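Local coordinates for ABC transporter, solute-binding protein (Staphylococcus aureus, PDB 6LKI), which serves as the extracellular solute-binding lipoprotein of an ABC transporter, binds glucose 6-phosphate and may bind thiamine compounds, at residues Leu5-Pro10 and Val56-Val61; Glu64-Pro69 and Asn91-Ser96. All coordinates share one frame; numbering follows the deposited sequence.

Interaction 1: Leu5-Pro10 and Val56-Val61; sequences LTVYSP and VFMGGV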
ATOM      1  N   LEU A   5      -3.707  16.143  14.701  1.00 35.91           N
ATOM      2  CA  LEU A   5      -4.416  16.078  13.428  1.00 33.53           C
ATOM      3  C   LEU A   5      -5.003  14.679  13.263  1.00 38.65           C
ATOM      4  O   LEU A   5      -4.269  13.688  13.299  1.00 39.24           O
ATOM      5  CB  LEU A   5      -3.464  16.411  12.280  1.00 30.80           C
ATOM      6  CG  LEU A   5      -4.024  16.919  10.948  1.00 36.81           C
ATOM      7  CD1 LEU A   5      -2.926  17.607  10.154  1.00 38.32           C
ATOM      8  CD2 LEU A   5      -4.638  15.796  10.129  1.00 42.90           C
ATOM      9  N   THR A   6      -6.317  14.595  13.078  1.00 35.88           N
ATOM     10  CA  THR A   6      -7.010  13.315  12.989  1.00 38.44           C
ATOM     11  C   THR A   6      -7.388  13.026  11.542  1.00 38.67           C
ATOM     12  O   THR A   6      -7.970  13.880  10.863  1.00 34.57           O
ATOM     13  CB  THR A   6      -8.256  13.307  13.875  1.00 41.92           C
ATOM     14  OG1 THR A   6      -7.867  13.470  15.246  1.00 43.69           O
ATOM     15  CG2 THR A   6      -9.011  11.993  13.725  1.00 41.93           C
ATOM     16  N   VAL A   7      -7.062  11.821  11.077  1.00 35.13           N
ATOM     17  CA  VAL A   7      -7.279  11.414   9.693  1.00 37.11           C
ATOM     18  C   VAL A   7      -8.152  10.165   9.676  1.00 33.87           C
ATOM     19  O   VAL A   7      -7.846   9.179  10.355  1.00 36.25           O
ATOM     20  CB  VAL A   7      -5.947  11.150   8.968  1.00 37.03           C
ATOM     21  CG1 VAL A   7      -6.195  10.504   7.614  1.00 36.17           C
ATOM     22  CG2 VAL A   7      -5.156  12.441   8.814  1.00 36.19           C
ATOM     23  N   TYR A   8      -9.236  10.213   8.902  1.00 31.99           N
ATOM     24  CA  TYR A   8     -10.009   9.021   8.570  1.00 34.66           C
ATOM     25  C   TYR A   8      -9.411   8.388   7.320  1.00 33.36           C
ATOM     26  O   TYR A   8      -9.137   9.087   6.338  1.00 32.07           O
ATOM     27  CB  TYR A   8     -11.480   9.358   8.314  1.00 32.92           C
ATOM     28  CG  TYR A   8     -12.200  10.089   9.426  1.00 35.60           C
ATOM     29  CD1 TYR A   8     -12.142  11.472   9.524  1.00 33.58           C
ATOM     30  CD2 TYR A   8     -12.968   9.398  10.356  1.00 37.16           C
ATOM     31  CE1 TYR A   8     -12.810  12.145  10.528  1.00 38.63           C
ATOM     32  CE2 TYR A   8     -13.640  10.064  11.364  1.00 39.25           C
ATOM     33  CZ  TYR A   8     -13.557  11.439  11.445  1.00 43.48           C
ATOM     34  OH  TYR A   8     -14.223  12.112  12.445  1.00 40.34           O
ATOM     35  N   SER A   9      -9.223   7.066   7.344  1.00 34.94           N
ATOM     36  CA  SER A   9      -8.639   6.426   6.175  1.00 32.27           C
ATOM     37  C   SER A   9      -9.049   4.966   6.043  1.00 34.69           C
ATOM     38  O   SER A   9      -8.913   4.206   7.015  1.00 31.48           O
ATOM     39  CB  SER A   9      -7.115   6.523   6.207  1.00 31.02           C
ATOM     40  OG  SER A   9      -6.558   6.032   5.000  1.00 30.95           O
ATOM     41  N   PRO A  10      -9.550   4.551   4.875  1.00 31.22           N
ATOM     42  CA  PRO A  10      -9.789   3.122   4.639  1.00 34.84           C
ATOM     43  C   PRO A  10      -8.535   2.339   4.287  1.00 37.10           C
ATOM     44  O   PRO A  10      -8.598   1.102   4.232  1.00 37.47           O
ATOM     45  CB  PRO A  10     -10.784   3.127   3.471  1.00 35.57           C
ATOM     46  CG  PRO A  10     -10.464   4.383   2.727  1.00 34.43           C
ATOM     47  CD  PRO A  10     -10.035   5.391   3.766  1.00 30.95           C
ATOM     48  N   VAL A  56      -9.375  15.256   8.289  1.00 31.44           N
ATOM     49  CA  VAL A  56      -9.149  14.865   6.902  1.00 30.65           C
ATOM     50  C   VAL A  56      -9.633  13.438   6.690  1.00 31.74           C
ATOM     51  O   VAL A  56      -9.425  12.567   7.543  1.00 32.32           O
ATOM     52  CB  VAL A  56      -7.658  14.987   6.515  1.00 33.31           C
ATOM     53  CG1 VAL A  56      -7.437  14.537   5.081  1.00 29.49           C
ATOM     54  CG2 VAL A  56      -7.160  16.416   6.706  1.00 30.70           C
ATOM     55  N   PHE A  57     -10.281  13.201   5.550  1.00 28.18           N
ATOM     56  CA  PHE A  57     -10.620  11.862   5.075  1.00 28.12           C
ATOM     57  C   PHE A  57      -9.665  11.533   3.932  1.00 29.97           C
ATOM     58  O   PHE A  57      -9.729  12.156   2.867  1.00 30.09           O
ATOM     59  CB  PHE A  57     -12.077  11.791   4.622  1.00 26.04           C
ATOM     60  CG  PHE A  57     -12.654  10.399   4.631  1.00 31.19           C
ATOM     61  CD1 PHE A  57     -12.221   9.447   3.722  1.00 30.99           C
ATOM     62  CD2 PHE A  57     -13.637  10.048   5.543  1.00 32.20           C
ATOM     63  CE1 PHE A  57     -12.753   8.168   3.728  1.00 32.77           C
ATOM     64  CE2 PHE A  57     -14.173   8.771   5.552  1.00 34.65           C
ATOM     65  CZ  PHE A  57     -13.730   7.831   4.643  1.00 31.55           C
ATOM     66  N   MET A  58      -8.782  10.561   4.150  1.00 27.48           N
ATOM     67  CA  MET A  58      -7.705  10.245   3.216  1.00 27.63           C
ATOM     68  C   MET A  58      -7.958   8.878   2.592  1.00 32.57           C
ATOM     69  O   MET A  58      -7.869   7.852   3.275  1.00 31.72           O
ATOM     70  CB  MET A  58      -6.352  10.276   3.922  1.00 28.37           C
ATOM     71  CG  MET A  58      -5.198   9.760   3.080  1.00 27.91           C
ATOM     72  SD  MET A  58      -3.691   9.565   4.046  1.00 35.81           S
ATOM     73  CE  MET A  58      -2.581   8.894   2.810  1.00 30.87           C
ATOM     74  N   GLY A  59      -8.256   8.866   1.298  1.00 31.84           N
ATOM     75  CA  GLY A  59      -8.425   7.636   0.554  1.00 33.79           C
ATOM     76  C   GLY A  59      -9.886   7.276   0.349  1.00 32.02           C
ATOM     77  O   GLY A  59     -10.800   7.854   0.943  1.00 31.61           O
ATOM     78  N   GLY A  60     -10.093   6.285  -0.510  1.00 35.64           N
ATOM     79  CA  GLY A  60     -11.423   5.845  -0.873  1.00 33.94           C
ATOM     80  C   GLY A  60     -11.982   6.612  -2.060  1.00 35.93           C
ATOM     81  O   GLY A  60     -11.590   7.738  -2.357  1.00 35.09           O
ATOM     82  N   VAL A  61     -12.923   5.971  -2.755  1.00 30.82           N
ATOM     83  CA  VAL A  61     -13.576   6.592  -3.903  1.00 33.15           C
ATOM     84  C   VAL A  61     -14.618   7.583  -3.397  1.00 34.72           C
ATOM     85  O   VAL A  61     -15.827   7.345  -3.503  1.00 36.60           O
ATOM     86  CB  VAL A  61     -14.206   5.537  -4.832  1.00 33.13           C
ATOM     87  CG1 VAL A  61     -13.118   4.740  -5.531  1.00 36.51           C
ATOM     88  CG2 VAL A  61     -15.120   4.611  -4.048  1.00 34.69           C
TER

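Interaction 2: Glu64-Pro69 and Asn91-Ser96; sequences ETIDHP and NKYVTS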
ATOM      1  N   GLU A  64     -17.482   9.027  -5.491  1.00 41.17           N
ATOM      2  CA  GLU A  64     -18.513   8.068  -5.850  1.00 40.77           C
ATOM      3  C   GLU A  64     -19.297   7.533  -4.660  1.00 44.64           C
ATOM      4  O   GLU A  64     -20.350   6.921  -4.866  1.00 50.37           O
ATOM      5  CB  GLU A  64     -17.898   6.884  -6.610  1.00 39.92           C
ATOM      6  CG  GLU A  64     -17.214   7.263  -7.913  1.00 43.17           C
ATOM      7  CD  GLU A  64     -18.201   7.668  -8.991  1.00 47.68           C
ATOM      8  OE1 GLU A  64     -19.373   7.244  -8.915  1.00 44.72           O
ATOM      9  OE2 GLU A  64     -17.804   8.410  -9.913  1.00 52.80           O
ATOM     10  N   THR A  65     -18.822   7.739  -3.428  1.00 40.73           N
ATOM     11  CA  THR A  65     -19.441   7.129  -2.260  1.00 40.17           C
ATOM     12  C   THR A  65     -19.971   8.114  -1.229  1.00 40.91           C
ATOM     13  O   THR A  65     -20.754   7.703  -0.367  1.00 43.90           O
ATOM     14  CB  THR A  65     -18.449   6.191  -1.555  1.00 41.34           C
ATOM     15  OG1 THR A  65     -17.240   6.901  -1.262  1.00 43.85           O
ATOM     16  CG2 THR A  65     -18.130   4.995  -2.436  1.00 41.39           C
ATOM     17  N   ILE A  66     -19.571   9.383  -1.278  1.00 38.82           N
ATOM     18  CA  ILE A  66     -20.026  10.351  -0.284  1.00 38.54           C
ATOM     19  C   ILE A  66     -21.519  10.592  -0.496  1.00 44.95           C
ATOM     20  O   ILE A  66     -21.928  11.170  -1.507  1.00 47.23           O
ATOM     21  CB  ILE A  66     -19.233  11.661  -0.363  1.00 41.29           C
ATOM     22  CG1 ILE A  66     -17.810  11.457   0.161  1.00 38.05           C
ATOM     23  CG2 ILE A  66     -19.933  12.756   0.430  1.00 44.21           C
ATOM     24  CD1 ILE A  66     -16.971  12.723   0.160  1.00 36.82           C
ATOM     25  N   ASP A  67     -22.335  10.139   0.454  1.00 44.04           N
ATOM     26  CA  ASP A  67     -23.775  10.348   0.405  1.00 49.20           C
ATOM     27  C   ASP A  67     -24.218  11.602   1.147  1.00 49.64           C
ATOM     28  O   ASP A  67     -25.361  12.037   0.971  1.00 51.50           O
ATOM     29  CB  ASP A  67     -24.506   9.131   0.984  1.00 49.31           C
ATOM     30  CG  ASP A  67     -24.481   7.932   0.050  1.00 55.56           C
ATOM     31  OD1 ASP A  67     -24.641   8.124  -1.175  1.00 53.89           O
ATOM     32  OD2 ASP A  67     -24.303   6.796   0.541  1.00 51.57           O
ATOM     33  N   HIS A  68     -23.347  12.193   1.966  1.00 45.63           N
ATOM     34  CA  HIS A  68     -23.669  13.387   2.746  1.00 45.87           C
ATOM     35  C   HIS A  68     -22.616  14.450   2.469  1.00 47.84           C
ATOM     36  O   HIS A  68     -21.616  14.557   3.193  1.00 44.17           O
ATOM     37  CB  HIS A  68     -23.752  13.066   4.237  1.00 47.72           C
ATOM     38  CG  HIS A  68     -24.629  11.895   4.553  1.00 50.85           C
ATOM     39  ND1 HIS A  68     -26.005  11.960   4.500  1.00 53.14           N
ATOM     40  CD2 HIS A  68     -24.325  10.628   4.921  1.00 52.70           C
ATOM     41  CE1 HIS A  68     -26.511  10.784   4.824  1.00 50.79           C
ATOM     42  NE2 HIS A  68     -25.514   9.957   5.084  1.00 53.64           N
ATOM     43  N   PRO A  69     -22.809  15.259   1.425  1.00 48.01           N
ATOM     44  CA  PRO A  69     -21.823  16.308   1.116  1.00 46.00           C
ATOM     45  C   PRO A  69     -21.715  17.373   2.190  1.00 47.64           C
ATOM     46  O   PRO A  69     -20.683  18.050   2.269  1.00 43.15           O
ATOM     47  CB  PRO A  69     -22.337  16.898  -0.205  1.00 47.13           C
ATOM     48  CG  PRO A  69     -23.328  15.907  -0.735  1.00 50.67           C
ATOM     49  CD  PRO A  69     -23.918  15.234   0.459  1.00 49.86           C
ATOM     50  N   ASN A  91     -15.966  17.882  -8.215  1.00 49.53           N
ATOM     51  CA  ASN A  91     -16.682  17.851  -6.950  1.00 47.42           C
ATOM     52  C   ASN A  91     -15.986  18.799  -5.985  1.00 49.28           C
ATOM     53  O   ASN A  91     -14.789  18.650  -5.723  1.00 48.85           O
ATOM     54  CB  ASN A  91     -16.717  16.420  -6.405  1.00 47.06           C
ATOM     55  CG  ASN A  91     -17.625  16.270  -5.220  1.00 48.08           C
ATOM     56  OD1 ASN A  91     -17.799  17.199  -4.442  1.00 52.83           O
ATOM     57  ND2 ASN A  91     -18.223  15.092  -5.078  1.00 53.63           N
ATOM     58  N   LYS A  92     -16.747  19.757  -5.449  1.00 41.95           N
ATOM     59  CA  LYS A  92     -16.161  20.863  -4.696  1.00 46.14           C
ATOM     60  C   LYS A  92     -15.422  20.397  -3.448  1.00 40.57           C
ATOM     61  O   LYS A  92     -14.410  21.000  -3.069  1.00 42.29           O
ATOM     62  CB  LYS A  92     -17.256  21.861  -4.314  1.00 48.75           C
ATOM     63  CG  LYS A  92     -18.507  21.205  -3.737  1.00 45.42           C
ATOM     64  CD  LYS A  92     -19.392  22.211  -3.012  1.00 54.68           C
ATOM     65  CE  LYS A  92     -19.394  21.979  -1.508  1.00 54.00           C
ATOM     66  NZ  LYS A  92     -20.083  20.727  -1.102  1.00 57.21           N
ATOM     67  N   TYR A  93     -15.904  19.341  -2.796  1.00 43.25           N
ATOM     68  CA  TYR A  93     -15.402  18.942  -1.488  1.00 41.44           C
ATOM     69  C   TYR A  93     -14.427  17.770  -1.543  1.00 38.82           C
ATOM     70  O   TYR A  93     -14.020  17.272  -0.490  1.00 34.43           O
ATOM     71  CB  TYR A  93     -16.571  18.600  -0.559  1.00 42.98           C
ATOM     72  CG  TYR A  93     -17.620  17.711  -1.188  1.00 46.54           C
ATOM     73  CD1 TYR A  93     -17.445  16.335  -1.250  1.00 44.09           C
ATOM     74  CD2 TYR A  93     -18.787  18.246  -1.714  1.00 47.08           C
ATOM     75  CE1 TYR A  93     -18.400  15.517  -1.823  1.00 48.23           C
ATOM     76  CE2 TYR A  93     -19.750  17.436  -2.287  1.00 52.39           C
ATOM     77  CZ  TYR A  93     -19.551  16.071  -2.339  1.00 52.95           C
ATOM     78  OH  TYR A  93     -20.502  15.254  -2.911  1.00 54.60           O
ATOM     79  N   VAL A  94     -14.044  17.321  -2.735  1.00 35.36           N
ATOM     80  CA  VAL A  94     -13.106  16.217  -2.891  1.00 34.07           C
ATOM     81  C   VAL A  94     -11.945  16.680  -3.759  1.00 33.37           C
ATOM     82  O   VAL A  94     -12.145  17.381  -4.756  1.00 33.93           O
ATOM     83  CB  VAL A  94     -13.781  14.970  -3.505  1.00 32.33           C
ATOM     84  CG1 VAL A  94     -12.750  13.886  -3.802  1.00 30.70           C
ATOM     85  CG2 VAL A  94     -14.853  14.434  -2.572  1.00 35.14           C
ATOM     86  N   THR A  95     -10.730  16.308  -3.362  1.00 31.37           N
ATOM     87  CA  THR A  95      -9.536  16.472  -4.181  1.00 31.97           C
ATOM     88  C   THR A  95      -9.090  15.092  -4.645  1.00 33.30           C
ATOM     89  O   THR A  95      -8.867  14.202  -3.817  1.00 32.63           O
ATOM     90  CB  THR A  95      -8.414  17.157  -3.400  1.00 34.83           C
ATOM     91  OG1 THR A  95      -8.797  18.499  -3.076  1.00 33.79           O
ATOM     92  CG2 THR A  95      -7.133  17.183  -4.224  1.00 32.63           C
ATOM     93  N   SER A  96      -8.968  14.914  -5.960  1.00 30.02           N
ATOM     94  CA  SER A  96      -8.506  13.638  -6.493  1.00 31.17           C
ATOM     95  C   SER A  96      -7.088  13.350  -6.016  1.00 32.88           C
ATOM     96  O   SER A  96      -6.240  14.246  -5.953  1.00 30.04           O
ATOM     97  CB  SER A  96      -8.570  13.647  -8.020  1.00 32.16           C
ATOM     98  OG  SER A  96      -9.912  13.760  -8.466  1.00 31.37           O
TER

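Interaction 1: Leu5-Pro10 and Val56-Val61
V56 N is bonded to T6 O at 3.2 Å. The next two bonds are shorter. Y8 N donates to V56 O at 2.7 Å. M58 N reaches Y8 O, also at 2.7 Å. The backbone N and O of Y8 are thus both used within the pair, and so are those of V56. V56 O and Y8 O each take a CA-H contact as well, from V7 and F57. Beyond the last backbone bond a side chain takes over. With chi1 at -174°, the S9 hydroxyl is turned away from its own N, and S9 OG meets M58 O at 2.8 Å, somewhat out of the carbonyl plane. S9 OG is also hydrogen-bonded to Y11 N, so two partners hold the hydroxyl. Strands 5-9 and 56-58 are parallel neighbours in the sheet of a lobe of periplasmic-binding-protein type, with strand 31-35 on the other side of strand 5-9 and strand 215-223 beyond 56-58. V7, V56 and M58 pack on the face covered by helix 232-239; V7 CG1 is 3.7 Å from M58 CB. Y8 and F57 pack on the face of helix 38-46, their side chains crossing at about a right angle, with Y8 CB 3.6 Å from F57 CD2. The phenol of Y8 is held by E48 and by the amide of G54. After the strands, P10 CG sits 3.8 Å from G60 N, a buried amide that has no partner in the model. P10 lines the malonate pocket. G60 belongs to the glucose 6-phosphate site, though that ligand is not bound to this chain here.

Interaction 2: Glu64-Pro69 and Asn91-Ser96
The ring of Y93 is sandwiched between P69 and N91, and I66 abuts its edge. P69 lies over one face, near the rim. P69 CB is 3.4 Å from Y93 CE2, and P69 CG reaches toward the hydroxyl end. The pyrrolidine and the phenol run side by side and point the same way. I66 comes to the edge instead. I66 CD1 is 3.7 Å from Y93 CE1, close to the ring plane, and I66 CG2 touches the same carbon. The extended end of I66 (chi2 -178°) carries CD1 on to V94, where I66 CD1 meets V94 CG2 at 3.9 Å. The methyl therefore fills the notch between the ring edge and the valine. On the opposite face of the ring lies the amide of N91, with N91 CG 3.4 Å above the plane of the Y93 ring. Y93 CG stands between its backbone N and carbonyl carbon (chi1 46°), which folds the ring back over N91. N91 to V94 form a type I turn, with a weak bond from V94 N to N91 O. I66 follows the short helix 62-65, and the turn leads into strand 95-107. F72 of strand 72-73 touches both I66 and Y93.

Interaction 1 is buried, while interaction 2 lies at the surface and covers less than half as much area. Strand 56-58 runs into helix 62-65, and the second contact begins at the end of that helix. Their centres are about 12 Å apart, and their segments do not otherwise touch. Both reach the same sheet. Interaction 1 is part of it, joined by backbone hydrogen bonds between strands. Interaction 2 packs a loop against the turn before a strand, through apolar side chains and one aromatic ring. Interaction 1 also supplies P10 to the malonate pocket and G60 to the glucose 6-phosphate site, whereas the side chain of I66 is about 7 Å from that of T38.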